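Local coordinates for protein epsin-3 (Saccharomyces cerevisiae, PDB 3ONK) that helps recruit clathrin to the Golgi network and endosomes and binds membranes enriched in phosphatidylinositol-3,5-bisphosphate, its ENTH domain being the part described here, at residues A[10-16]-A[47-52]; A[74-79]-A[123-127]; A[99-103]-A[116-121]. Numbering follows the deposited sequence.

Contact 1. Residues A[10-16]-A[47-52]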
ATOM      1  N   THR A  10     -11.885  -8.764  10.873  1.00 24.73           N
ATOM      2  CA  THR A  10     -11.999  -7.834  11.986  1.00 25.99           C
ATOM      3  C   THR A  10     -12.284  -6.440  11.406  1.00 23.00           C
ATOM      4  O   THR A  10     -12.178  -6.213  10.190  1.00 21.22           O
ATOM      5  CB  THR A  10     -10.706  -7.762  12.819  1.00 23.30           C
ATOM      6  OG1 THR A  10      -9.662  -7.223  12.002  1.00 23.10           O
ATOM      7  CG2 THR A  10     -10.287  -9.150  13.313  1.00 23.32           C
ATOM      8  N   GLU A  11     -12.648  -5.519  12.285  1.00 16.41           N
ATOM      9  CA  GLU A  11     -12.937  -4.146  11.896  1.00 23.91           C
ATOM     10  C   GLU A  11     -11.806  -3.566  11.066  1.00 21.69           C
ATOM     11  O   GLU A  11     -12.045  -2.957  10.025  1.00 22.29           O
ATOM     12  CB  GLU A  11     -13.116  -3.272  13.128  1.00 22.86           C
ATOM     13  CG  GLU A  11     -14.536  -3.057  13.556  1.00 31.17           C
ATOM     14  CD  GLU A  11     -14.639  -1.873  14.488  1.00 40.91           C
ATOM     15  OE1 GLU A  11     -14.431  -0.717  14.027  1.00 39.15           O
ATOM     16  OE2 GLU A  11     -14.901  -2.103  15.684  1.00 35.40           O
ATOM     17  N   MET A  12     -10.577  -3.755  11.536  1.00 20.24           N
ATOM     18  CA  MET A  12      -9.417  -3.194  10.843  1.00 23.95           C
ATOM     19  C   MET A  12      -9.145  -3.893   9.507  1.00 22.76           C
ATOM     20  O   MET A  12      -8.780  -3.251   8.527  1.00 21.43           O
ATOM     21  CB  MET A  12      -8.176  -3.216  11.740  1.00 25.14           C
ATOM     22  CG  MET A  12      -6.929  -2.579  11.120  1.00 22.88           C
ATOM     23  SD  MET A  12      -7.144  -0.856  10.613  1.00 23.28           S
ATOM     24  CE  MET A  12      -7.501  -0.026  12.155  1.00 14.66           C
ATOM     25  N   GLU A  13      -9.303  -5.207   9.467  1.00 20.69           N
ATOM     26  CA  GLU A  13      -9.142  -5.937   8.213  1.00 20.94           C
ATOM     27  C   GLU A  13     -10.229  -5.507   7.225  1.00 22.88           C
ATOM     28  O   GLU A  13     -10.006  -5.487   6.012  1.00 25.01           O
ATOM     29  CB  GLU A  13      -9.198  -7.450   8.447  1.00 20.19           C
ATOM     30  CG  GLU A  13      -8.025  -7.983   9.239  1.00 20.22           C
ATOM     31  CD  GLU A  13      -8.256  -9.384   9.778  1.00 26.23           C
ATOM     32  OE1 GLU A  13      -9.409  -9.867   9.750  1.00 20.81           O
ATOM     33  OE2 GLU A  13      -7.274 -10.004  10.229  1.00 27.69           O
ATOM     34  N   GLY A  14     -11.394  -5.139   7.751  1.00 20.54           N
ATOM     35  CA  GLY A  14     -12.473  -4.624   6.926  1.00 18.07           C
ATOM     36  C   GLY A  14     -12.140  -3.254   6.341  1.00 24.66           C
ATOM     37  O   GLY A  14     -12.487  -2.949   5.201  1.00 21.27           O
ATOM     38  N   LYS A  15     -11.482  -2.413   7.130  1.00 19.19           N
ATOM     39  CA  LYS A  15     -11.099  -1.095   6.663  1.00 22.92           C
ATOM     40  C   LYS A  15     -10.085  -1.223   5.524  1.00 21.87           C
ATOM     41  O   LYS A  15     -10.227  -0.579   4.478  1.00 24.71           O
ATOM     42  CB  LYS A  15     -10.525  -0.271   7.817  1.00 22.60           C
ATOM     43  CG  LYS A  15     -11.566   0.258   8.787  1.00 19.85           C
ATOM     44  CD  LYS A  15     -10.934   1.236   9.778  1.00 20.93           C
ATOM     45  CE  LYS A  15     -11.976   2.074  10.489  1.00 20.99           C
ATOM     46  NZ  LYS A  15     -13.009   1.237  11.132  1.00 25.23           N
ATOM     47  N   VAL A  16      -9.076  -2.070   5.722  1.00 21.01           N
ATOM     48  CA  VAL A  16      -8.084  -2.330   4.683  1.00 22.00           C
ATOM     49  C   VAL A  16      -8.735  -2.922   3.438  1.00 22.36           C
ATOM     50  O   VAL A  16      -8.406  -2.538   2.313  1.00 18.92           O
ATOM     51  CB  VAL A  16      -6.971  -3.286   5.164  1.00 20.47           C
ATOM     52  CG1 VAL A  16      -5.981  -3.542   4.031  1.00 19.77           C
ATOM     53  CG2 VAL A  16      -6.260  -2.701   6.358  1.00 19.91           C
ATOM     54  N   GLU A  47      -2.589  -7.363  11.307  1.00 23.65           N
ATOM     55  CA  GLU A  47      -3.814  -7.510  10.502  1.00 24.87           C
ATOM     56  C   GLU A  47      -3.716  -6.750   9.197  1.00 24.31           C
ATOM     57  O   GLU A  47      -4.072  -7.264   8.135  1.00 24.35           O
ATOM     58  CB  GLU A  47      -5.042  -7.018  11.267  1.00 23.50           C
ATOM     59  CG  GLU A  47      -5.409  -7.887  12.435  1.00 22.15           C
ATOM     60  CD  GLU A  47      -6.600  -7.367  13.206  1.00 24.73           C
ATOM     61  OE1 GLU A  47      -6.833  -7.892  14.307  1.00 32.51           O
ATOM     62  OE2 GLU A  47      -7.298  -6.440  12.729  1.00 23.14           O
ATOM     63  N   ILE A  48      -3.225  -5.522   9.292  1.00 21.91           N
ATOM     64  CA  ILE A  48      -3.098  -4.625   8.142  1.00 22.21           C
ATOM     65  C   ILE A  48      -2.100  -5.194   7.153  1.00 24.43           C
ATOM     66  O   ILE A  48      -2.334  -5.198   5.951  1.00 25.06           O
ATOM     67  CB  ILE A  48      -2.604  -3.217   8.588  1.00 26.53           C
ATOM     68  CG1 ILE A  48      -3.623  -2.548   9.516  1.00 25.47           C
ATOM     69  CG2 ILE A  48      -2.334  -2.332   7.402  1.00 19.40           C
ATOM     70  CD1 ILE A  48      -3.060  -1.345  10.239  1.00 22.14           C
ATOM     71  N   LEU A  49      -0.983  -5.672   7.687  1.00 25.13           N
ATOM     72  CA  LEU A  49       0.086  -6.273   6.902  1.00 28.97           C
ATOM     73  C   LEU A  49      -0.406  -7.445   6.034  1.00 26.53           C
ATOM     74  O   LEU A  49      -0.254  -7.436   4.813  1.00 31.97           O
ATOM     75  CB  LEU A  49       1.172  -6.766   7.863  1.00 30.31           C
ATOM     76  CG  LEU A  49       2.621  -6.775   7.391  1.00 36.24           C
ATOM     77  CD1 LEU A  49       3.175  -5.346   7.362  1.00 28.93           C
ATOM     78  CD2 LEU A  49       3.473  -7.701   8.295  1.00 33.95           C
ATOM     79  N   SER A  50      -0.969  -8.462   6.682  1.00 26.46           N
ATOM     80  CA  SER A  50      -1.556  -9.595   5.984  1.00 28.25           C
ATOM     81  C   SER A  50      -2.421  -9.129   4.827  1.00 34.19           C
ATOM     82  O   SER A  50      -2.201  -9.507   3.674  1.00 32.67           O
ATOM     83  CB  SER A  50      -2.436 -10.386   6.935  1.00 27.49           C
ATOM     84  OG  SER A  50      -1.768 -10.584   8.167  1.00 35.33           O
ATOM     85  N   MET A  51      -3.401  -8.298   5.156  1.00 25.07           N
ATOM     86  CA  MET A  51      -4.397  -7.846   4.204  1.00 26.19           C
ATOM     87  C   MET A  51      -3.783  -7.134   2.995  1.00 30.14           C
ATOM     88  O   MET A  51      -4.199  -7.364   1.855  1.00 31.54           O
ATOM     89  CB  MET A  51      -5.397  -6.926   4.907  1.00 26.41           C
ATOM     90  CG  MET A  51      -6.239  -7.603   5.989  1.00 33.28           C
ATOM     91  SD  MET A  51      -7.336  -8.893   5.364  1.00 36.95           S
ATOM     92  CE  MET A  51      -7.923  -8.149   3.854  1.00 32.57           C
ATOM     93  N   ILE A  52      -2.798  -6.271   3.239  1.00 22.81           N
ATOM     94  CA  ILE A  52      -2.229  -5.474   2.157  1.00 23.82           C
ATOM     95  C   ILE A  52      -1.468  -6.323   1.154  1.00 26.31           C
ATOM     96  O   ILE A  52      -1.570  -6.103  -0.047  1.00 25.37           O
ATOM     97  CB  ILE A  52      -1.285  -4.361   2.655  1.00 25.38           C
ATOM     98  CG1 ILE A  52      -2.079  -3.208   3.266  1.00 25.26           C
ATOM     99  CG2 ILE A  52      -0.470  -3.810   1.482  1.00 24.22           C
ATOM    100  CD1 ILE A  52      -1.256  -1.919   3.432  1.00 18.41           C
TER
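In the α-helical superhelix of the ENTH domain, helix 11-19 packs beside helix 42-57; Thr10 is the N-cap of helix 11-19 and forms a capping box with Glu13. The short axes of 11-16 and 47-52 approach to 9.0 Å and run 36° apart in the same sense (signed crossing angle -36°), and the closest CA atoms are those of Glu13 and Glu47, 6.0 Å apart. Glu47, the most covered residue, lies extended across the start of the first helix: its OE2 is 3.5 Å from CB of Met12, and its CG is 3.6 Å from OE2 of Glu13. Val16, about one turn after Met12 and Glu13, fits among apolar groups of the other helix, with CG1 3.5 Å from CB of Met51 and 4.0 Å from CG1 of Ile52, while its CG2 meets CG2 of Ile48 at 4.1 Å. Glu13 rests its CG on CG of Met51 (3.7 Å). Ile35 of helix 29-38 touches both Met12 and Ile48, so a third helix closes one flank of this packing. Glu13 and Glu47 bring like charges near each other, OE2 to OE2 4.4 Å, yet each carboxylate has a donor at the helix start. Thr10 N donates to Glu13 OE1 at 2.9 Å, the return bond from Glu13 N to Thr10 OG1 spans 3.3 Å, and Thr10 OG1 donates in turn to Glu47 OE2 at 2.6 Å.

Contact 2. Residues A[74-79]-A[123-127]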
ATOM      1  N   LEU A  74      -0.110   1.740   1.056  1.00 20.38           N
ATOM      2  CA  LEU A  74       1.171   1.408   1.650  1.00 17.90           C
ATOM      3  C   LEU A  74       2.089   2.627   1.602  1.00 22.70           C
ATOM      4  O   LEU A  74       2.889   2.859   2.509  1.00 23.23           O
ATOM      5  CB  LEU A  74       1.770   0.211   0.904  1.00 22.36           C
ATOM      6  CG  LEU A  74       2.805  -0.741   1.508  1.00 25.29           C
ATOM      7  CD1 LEU A  74       2.443  -1.273   2.894  1.00 20.38           C
ATOM      8  CD2 LEU A  74       3.027  -1.901   0.531  1.00 29.59           C
ATOM      9  N   ASP A  75       1.949   3.433   0.556  1.00 18.74           N
ATOM     10  CA  ASP A  75       2.692   4.680   0.497  1.00 21.66           C
ATOM     11  C   ASP A  75       2.279   5.594   1.651  1.00 20.42           C
ATOM     12  O   ASP A  75       3.109   6.151   2.370  1.00 21.65           O
ATOM     13  CB  ASP A  75       2.441   5.393  -0.834  1.00 23.35           C
ATOM     14  CG  ASP A  75       3.300   6.633  -0.993  1.00 25.72           C
ATOM     15  OD1 ASP A  75       4.527   6.482  -1.134  1.00 29.35           O
ATOM     16  OD2 ASP A  75       2.753   7.757  -0.938  1.00 24.64           O
ATOM     17  N   TYR A  76       0.978   5.750   1.818  1.00 20.18           N
ATOM     18  CA  TYR A  76       0.460   6.616   2.862  1.00 21.14           C
ATOM     19  C   TYR A  76       0.949   6.138   4.231  1.00 20.54           C
ATOM     20  O   TYR A  76       1.314   6.946   5.077  1.00 20.84           O
ATOM     21  CB  TYR A  76      -1.073   6.641   2.807  1.00 18.06           C
ATOM     22  CG  TYR A  76      -1.710   7.654   3.732  1.00 23.07           C
ATOM     23  CD1 TYR A  76      -1.993   8.949   3.296  1.00 19.27           C
ATOM     24  CD2 TYR A  76      -2.021   7.319   5.049  1.00 23.56           C
ATOM     25  CE1 TYR A  76      -2.585   9.872   4.148  1.00 23.48           C
ATOM     26  CE2 TYR A  76      -2.600   8.236   5.907  1.00 19.52           C
ATOM     27  CZ  TYR A  76      -2.877   9.508   5.456  1.00 25.08           C
ATOM     28  OH  TYR A  76      -3.451  10.416   6.319  1.00 29.02           O
ATOM     29  N   LEU A  77       0.976   4.823   4.433  1.00 17.97           N
ATOM     30  CA  LEU A  77       1.294   4.259   5.743  1.00 20.31           C
ATOM     31  C   LEU A  77       2.758   4.436   6.080  1.00 26.29           C
ATOM     32  O   LEU A  77       3.126   4.643   7.233  1.00 21.41           O
ATOM     33  CB  LEU A  77       0.920   2.782   5.816  1.00 19.92           C
ATOM     34  CG  LEU A  77      -0.573   2.450   5.770  1.00 24.02           C
ATOM     35  CD1 LEU A  77      -0.774   0.940   5.831  1.00 20.80           C
ATOM     36  CD2 LEU A  77      -1.341   3.142   6.899  1.00 21.79           C
ATOM     37  N   ILE A  78       3.599   4.362   5.059  1.00 25.24           N
ATOM     38  CA  ILE A  78       5.004   4.619   5.256  1.00 23.20           C
ATOM     39  C   ILE A  78       5.243   6.074   5.658  1.00 25.09           C
ATOM     40  O   ILE A  78       6.141   6.368   6.443  1.00 26.34           O
ATOM     41  CB  ILE A  78       5.808   4.152   4.036  1.00 29.73           C
ATOM     42  CG1 ILE A  78       5.724   2.615   3.969  1.00 24.07           C
ATOM     43  CG2 ILE A  78       7.250   4.620   4.126  1.00 26.83           C
ATOM     44  CD1 ILE A  78       6.003   2.037   2.633  1.00 30.65           C
ATOM     45  N   LYS A  79       4.384   6.972   5.188  1.00 25.31           N
ATOM     46  CA  LYS A  79       4.496   8.393   5.530  1.00 27.16           C
ATOM     47  C   LYS A  79       3.783   8.772   6.829  1.00 25.45           C
ATOM     48  O   LYS A  79       4.156   9.742   7.486  1.00 21.40           O
ATOM     49  CB  LYS A  79       3.967   9.264   4.384  1.00 23.85           C
ATOM     50  CG  LYS A  79       4.835   9.221   3.134  1.00 22.18           C
ATOM     51  CD  LYS A  79       4.094   9.762   1.916  1.00 21.56           C
ATOM     52  CE  LYS A  79       4.874   9.480   0.638  1.00 22.06           C
ATOM     53  NZ  LYS A  79       4.131   9.935  -0.579  1.00 27.70           N
ATOM     54  N   LEU A 123       7.840   3.391  -4.276  1.00 25.36           N
ATOM     55  CA  LEU A 123       7.712   2.870  -2.927  1.00 22.80           C
ATOM     56  C   LEU A 123       8.988   2.156  -2.480  1.00 22.92           C
ATOM     57  O   LEU A 123       9.389   2.266  -1.327  1.00 23.14           O
ATOM     58  CB  LEU A 123       6.538   1.902  -2.836  1.00 25.03           C
ATOM     59  CG  LEU A 123       6.062   1.608  -1.419  1.00 28.37           C
ATOM     60  CD1 LEU A 123       5.119   2.714  -0.979  1.00 31.58           C
ATOM     61  CD2 LEU A 123       5.361   0.278  -1.354  1.00 32.55           C
ATOM     62  N   ILE A 124       9.614   1.400  -3.376  1.00 21.76           N
ATOM     63  CA  ILE A 124      10.790   0.632  -2.984  1.00 23.51           C
ATOM     64  C   ILE A 124      11.964   1.577  -2.760  1.00 25.31           C
ATOM     65  O   ILE A 124      12.746   1.410  -1.826  1.00 23.93           O
ATOM     66  CB  ILE A 124      11.139  -0.481  -3.999  1.00 32.76           C
ATOM     67  CG1 ILE A 124      10.113  -1.621  -3.907  1.00 30.71           C
ATOM     68  CG2 ILE A 124      12.544  -1.016  -3.748  1.00 32.88           C
ATOM     69  CD1 ILE A 124      10.124  -2.571  -5.100  1.00 32.34           C
ATOM     70  N   GLU A 125      12.062   2.592  -3.605  1.00 22.38           N
ATOM     71  CA  GLU A 125      13.056   3.627  -3.395  1.00 27.26           C
ATOM     72  C   GLU A 125      12.809   4.255  -2.025  1.00 30.44           C
ATOM     73  O   GLU A 125      13.742   4.418  -1.244  1.00 26.38           O
ATOM     74  CB  GLU A 125      12.967   4.675  -4.496  1.00 26.24           C
ATOM     75  CG  GLU A 125      14.150   5.586  -4.578  1.00 42.48           C
ATOM     76  CD  GLU A 125      13.901   6.746  -5.518  1.00 50.94           C
ATOM     77  OE1 GLU A 125      12.727   7.160  -5.649  1.00 54.75           O
ATOM     78  OE2 GLU A 125      14.877   7.241  -6.121  1.00 61.04           O
ATOM     79  N   LEU A 126      11.544   4.573  -1.727  1.00 27.13           N
ATOM     80  CA  LEU A 126      11.184   5.162  -0.429  1.00 24.82           C
ATOM     81  C   LEU A 126      11.564   4.252   0.730  1.00 25.32           C
ATOM     82  O   LEU A 126      12.336   4.642   1.610  1.00 26.39           O
ATOM     83  CB  LEU A 126       9.688   5.502  -0.353  1.00 23.69           C
ATOM     84  CG  LEU A 126       9.197   6.165   0.951  1.00 21.29           C
ATOM     85  CD1 LEU A 126       9.890   7.513   1.182  1.00 21.42           C
ATOM     86  CD2 LEU A 126       7.666   6.322   0.993  1.00 19.00           C
ATOM     87  N   LEU A 127      11.038   3.028   0.709  1.00 24.53           N
ATOM     88  CA  LEU A 127      11.220   2.081   1.808  1.00 25.05           C
ATOM     89  C   LEU A 127      12.671   1.851   2.183  1.00 28.28           C
ATOM     90  O   LEU A 127      12.977   1.650   3.351  1.00 31.50           O
ATOM     91  CB  LEU A 127      10.624   0.720   1.453  1.00 27.89           C
ATOM     92  CG  LEU A 127       9.243   0.344   1.967  1.00 27.45           C
ATOM     93  CD1 LEU A 127       8.910  -1.001   1.386  1.00 29.22           C
ATOM     94  CD2 LEU A 127       9.159   0.308   3.491  1.00 20.67           C
TER
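Ile78 lies over the side chains of three leucines on the facing helix: its CD1 is 3.8 Å from CD1 of Leu123 and 3.7 Å from CD2 of Leu127, while its CG2 is 3.6 Å from CD2 of Leu126. This joins helix 64-80 to helix 113-127 inside the α-helical superhelix of the ENTH domain. The two short segments are nearly parallel, with 18° between their directions and a closest axis approach of 10.8 Å. Between the nearest CA pairs the separation widens, from 6.3 Å for Asp75 and Leu123 to 7.5 Å for Ile78 and Leu127. Leu123 makes the closest approach of the contact: its CB leaves sideways, but its CD1 comes within 3.5 Å of CA of Asp75, and its CD2 meets CD2 of Leu74 at 3.7 Å. Leu74 also packs on Ile52, Phe53 and Phe56 of helix 42-57, and Leu127 on Ile93 and Ile96 of helix 93-97, so the interface continues into apolar packing on further helices. Along the other margin, Asp75 and Lys79 lie one turn apart and form a salt bridge, NZ of Lys79 to OD2 of Asp75 at 2.6 Å. The pair lies alongside Leu126, whose CD2 is 3.8 Å from OD1 of Asp75 and 4.2 Å from CE of Lys79. No hydrogen bond passes between the segments; cohesion comes from the fit of branched aliphatic groups, and the charges of Asp75 and Lys79 pair with each other within helix 64-80, so Leu126 meets them by van der Waals contact.

Contact 3. Residues A[99-103]-A[116-121]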
ATOM      1  N   LEU A  99       6.159  -6.933  -8.116  1.00 26.02           N
ATOM      2  CA  LEU A  99       5.286  -6.045  -8.890  1.00 24.93           C
ATOM      3  C   LEU A  99       6.039  -5.224  -9.917  1.00 26.91           C
ATOM      4  O   LEU A  99       5.425  -4.586 -10.775  1.00 26.55           O
ATOM      5  CB  LEU A  99       4.484  -5.115  -7.969  1.00 24.55           C
ATOM      6  CG  LEU A  99       3.434  -5.838  -7.122  1.00 28.04           C
ATOM      7  CD1 LEU A  99       2.648  -4.847  -6.246  1.00 24.30           C
ATOM      8  CD2 LEU A  99       2.505  -6.641  -8.023  1.00 26.46           C
ATOM      9  N   GLU A 100       7.366  -5.236  -9.835  1.00 24.65           N
ATOM     10  CA  GLU A 100       8.171  -4.411 -10.726  1.00 24.20           C
ATOM     11  C   GLU A 100       8.002  -4.837 -12.185  1.00 29.49           C
ATOM     12  O   GLU A 100       8.320  -4.077 -13.109  1.00 24.28           O
ATOM     13  CB  GLU A 100       9.650  -4.455 -10.334  1.00 27.36           C
ATOM     14  CG  GLU A 100      10.008  -3.707  -9.065  1.00 31.66           C
ATOM     15  CD  GLU A 100      11.503  -3.786  -8.754  1.00 43.70           C
ATOM     16  OE1 GLU A 100      11.907  -4.662  -7.956  1.00 42.69           O
ATOM     17  OE2 GLU A 100      12.275  -2.981  -9.323  1.00 50.27           O
ATOM     18  N   THR A 101       7.495  -6.048 -12.394  1.00 26.39           N
ATOM     19  CA  THR A 101       7.296  -6.535 -13.762  1.00 30.75           C
ATOM     20  C   THR A 101       5.825  -6.626 -14.166  1.00 29.16           C
ATOM     21  O   THR A 101       5.491  -7.153 -15.234  1.00 28.54           O
ATOM     22  CB  THR A 101       8.001  -7.886 -14.019  1.00 27.64           C
ATOM     23  OG1 THR A 101       7.796  -8.779 -12.910  1.00 33.00           O
ATOM     24  CG2 THR A 101       9.488  -7.663 -14.232  1.00 31.70           C
ATOM     25  N   PHE A 102       4.958  -6.096 -13.316  1.00 22.09           N
ATOM     26  CA  PHE A 102       3.528  -6.160 -13.563  1.00 21.87           C
ATOM     27  C   PHE A 102       3.167  -5.417 -14.852  1.00 24.95           C
ATOM     28  O   PHE A 102       3.355  -4.201 -14.970  1.00 21.80           O
ATOM     29  CB  PHE A 102       2.754  -5.590 -12.369  1.00 20.83           C
ATOM     30  CG  PHE A 102       1.274  -5.875 -12.420  1.00 27.17           C
ATOM     31  CD1 PHE A 102       0.393  -4.942 -12.942  1.00 23.23           C
ATOM     32  CD2 PHE A 102       0.769  -7.086 -11.961  1.00 22.02           C
ATOM     33  CE1 PHE A 102      -0.965  -5.207 -12.988  1.00 31.02           C
ATOM     34  CE2 PHE A 102      -0.576  -7.357 -12.010  1.00 32.87           C
ATOM     35  CZ  PHE A 102      -1.448  -6.412 -12.525  1.00 35.00           C
ATOM     36  N   HIS A 103       2.643  -6.169 -15.812  1.00 23.27           N
ATOM     37  CA  HIS A 103       2.209  -5.628 -17.094  1.00 21.86           C
ATOM     38  C   HIS A 103       0.750  -6.022 -17.350  1.00 25.96           C
ATOM     39  O   HIS A 103       0.337  -7.157 -17.108  1.00 23.73           O
ATOM     40  CB  HIS A 103       3.098  -6.143 -18.229  1.00 23.56           C
ATOM     41  CG  HIS A 103       4.442  -5.486 -18.291  1.00 22.07           C
ATOM     42  ND1 HIS A 103       4.770  -4.554 -19.253  1.00 27.88           N
ATOM     43  CD2 HIS A 103       5.534  -5.609 -17.499  1.00 18.65           C
ATOM     44  CE1 HIS A 103       6.011  -4.138 -19.057  1.00 25.63           C
ATOM     45  NE2 HIS A 103       6.496  -4.763 -17.998  1.00 24.43           N
ATOM     46  N   VAL A 116       1.211   0.707 -11.927  1.00 21.45           N
ATOM     47  CA  VAL A 116       1.623  -0.181 -10.853  1.00 23.15           C
ATOM     48  C   VAL A 116       3.146  -0.204 -10.720  1.00 24.74           C
ATOM     49  O   VAL A 116       3.677  -0.100  -9.607  1.00 18.76           O
ATOM     50  CB  VAL A 116       1.086  -1.619 -11.069  1.00 26.45           C
ATOM     51  CG1 VAL A 116       1.718  -2.583 -10.071  1.00 21.37           C
ATOM     52  CG2 VAL A 116      -0.454  -1.646 -10.980  1.00 22.04           C
ATOM     53  N   ARG A 117       3.841  -0.324 -11.857  1.00 22.44           N
ATOM     54  CA  ARG A 117       5.307  -0.444 -11.861  1.00 23.69           C
ATOM     55  C   ARG A 117       5.979   0.824 -11.361  1.00 26.81           C
ATOM     56  O   ARG A 117       6.901   0.757 -10.558  1.00 25.76           O
ATOM     57  CB  ARG A 117       5.849  -0.785 -13.254  1.00 24.34           C
ATOM     58  CG  ARG A 117       5.313  -2.068 -13.850  1.00 23.81           C
ATOM     59  CD  ARG A 117       6.176  -2.516 -15.040  1.00 24.61           C
ATOM     60  NE  ARG A 117       6.102  -1.581 -16.159  1.00 25.08           N
ATOM     61  CZ  ARG A 117       5.130  -1.598 -17.064  1.00 21.96           C
ATOM     62  NH1 ARG A 117       4.165  -2.498 -16.988  1.00 20.27           N
ATOM     63  NH2 ARG A 117       5.126  -0.722 -18.050  1.00 27.70           N
ATOM     64  N   THR A 118       5.515   1.971 -11.854  1.00 27.45           N
ATOM     65  CA  THR A 118       6.027   3.271 -11.423  1.00 29.13           C
ATOM     66  C   THR A 118       5.731   3.563  -9.945  1.00 30.81           C
ATOM     67  O   THR A 118       6.566   4.153  -9.253  1.00 29.96           O
ATOM     68  CB  THR A 118       5.504   4.428 -12.313  1.00 32.13           C
ATOM     69  OG1 THR A 118       4.102   4.615 -12.101  1.00 38.48           O
ATOM     70  CG2 THR A 118       5.741   4.118 -13.786  1.00 30.17           C
ATOM     71  N   ARG A 119       4.564   3.149  -9.450  1.00 27.77           N
ATOM     72  CA  ARG A 119       4.278   3.289  -8.019  1.00 25.19           C
ATOM     73  C   ARG A 119       5.183   2.377  -7.207  1.00 24.59           C
ATOM     74  O   ARG A 119       5.684   2.753  -6.153  1.00 26.42           O
ATOM     75  CB  ARG A 119       2.827   2.926  -7.686  1.00 25.45           C
ATOM     76  CG  ARG A 119       1.779   3.861  -8.240  1.00 27.68           C
ATOM     77  CD  ARG A 119       2.074   5.295  -7.882  1.00 35.50           C
ATOM     78  NE  ARG A 119       1.796   5.611  -6.482  1.00 43.59           N
ATOM     79  CZ  ARG A 119       0.672   6.176  -6.035  1.00 33.14           C
ATOM     80  NH1 ARG A 119       0.530   6.434  -4.741  1.00 31.06           N
ATOM     81  NH2 ARG A 119      -0.303   6.486  -6.874  1.00 34.84           N
ATOM     82  N   VAL A 120       5.361   1.150  -7.679  1.00 27.31           N
ATOM     83  CA  VAL A 120       6.131   0.184  -6.908  1.00 26.59           C
ATOM     84  C   VAL A 120       7.607   0.562  -6.866  1.00 23.19           C
ATOM     85  O   VAL A 120       8.248   0.453  -5.827  1.00 24.95           O
ATOM     86  CB  VAL A 120       5.952  -1.251  -7.412  1.00 23.43           C
ATOM     87  CG1 VAL A 120       6.993  -1.573  -8.454  1.00 26.79           C
ATOM     88  CG2 VAL A 120       6.087  -2.209  -6.251  1.00 26.45           C
ATOM     89  N   LYS A 121       8.140   1.022  -7.989  1.00 23.68           N
ATOM     90  CA  LYS A 121       9.507   1.540  -8.009  1.00 27.73           C
ATOM     91  C   LYS A 121       9.703   2.709  -7.032  1.00 24.39           C
ATOM     92  O   LYS A 121      10.723   2.788  -6.345  1.00 24.06           O
ATOM     93  CB  LYS A 121       9.918   1.939  -9.429  1.00 29.75           C
ATOM     94  CG  LYS A 121      10.080   0.748 -10.382  1.00 34.67           C
ATOM     95  CD  LYS A 121      10.605   1.203 -11.736  1.00 38.20           C
ATOM     96  CE  LYS A 121      10.148   0.277 -12.866  1.00 44.29           C
ATOM     97  NZ  LYS A 121       9.138   0.947 -13.756  1.00 41.54           N
TER
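At the apolar centre, CB of Leu99 meets CG2 of Val120 at 3.7 Å and CG1 of Val116 at 4.3 Å, the two valines lying one turn apart on helix 113-127. Leu99 also touches Ile67 of helix 64-80, which ties this patch to the interior of the ENTH domain. Phe102 extends the patch, its CD1 3.9 Å from CB of Val116, and packs on Trp64 as well. On the other flank, CG of Glu100 lies 3.7 Å from CG1 of Val120, so the aliphatic part of an acidic side chain continues the apolar surface. The segment begins as the end of a 3-10 stretch (99-101), where Phe102 N bonds to Leu99 O at 3.0 Å, and passes into the loop that leads to helix 113-127; the backbones come nearest at Glu100 and Arg117, whose CA atoms are 5.0 Å apart.

Arg117 forms the polar edge and gives up more surface here than any other residue. Its CD passes 3.3 Å from O of Glu100, and its NH1 then donates to O of Phe102 at 2.8 Å with an N-H...O angle of 153°. The guanidinium lies flat on the ring of His103, centres 3.6 Å apart and planes at 13°. Although NH1 of Arg117 is only 3.1 Å from ND1 of His103, it sits over the ring face at a poor angle for hydrogen bonding. The guanidinium therefore works in two directions, so that one helix residue meets two successive loop residues, by an in-plane hydrogen bond to Phe102 O and a stack on His103.

Contacts 1 and 2 occur in series along the chain and lie on opposite sides of its centre, with their own centres about 17 Å apart. They meet where helix 42-57 faces helix 64-80: Ile52 CD1 is 3.8 Å from both Leu77 CD1 and Leu74 CD1. Contact 3 falls between the two segments of contact 2 in sequence and shares helix 113-127 with it; their centres are about 14 Å apart, and Ile124 CD1 lies 4.0 Å from Glu100 OE1. Contacts 1 and 3 do not touch, with centres about 23 Å and nearest atoms about 8 Å apart. Helix 64-80, part of contact 2, also packs on Ile48 and Ile52 of contact 1 and, through Ile67 and Trp64, on Leu99 and Phe102 of contact 3.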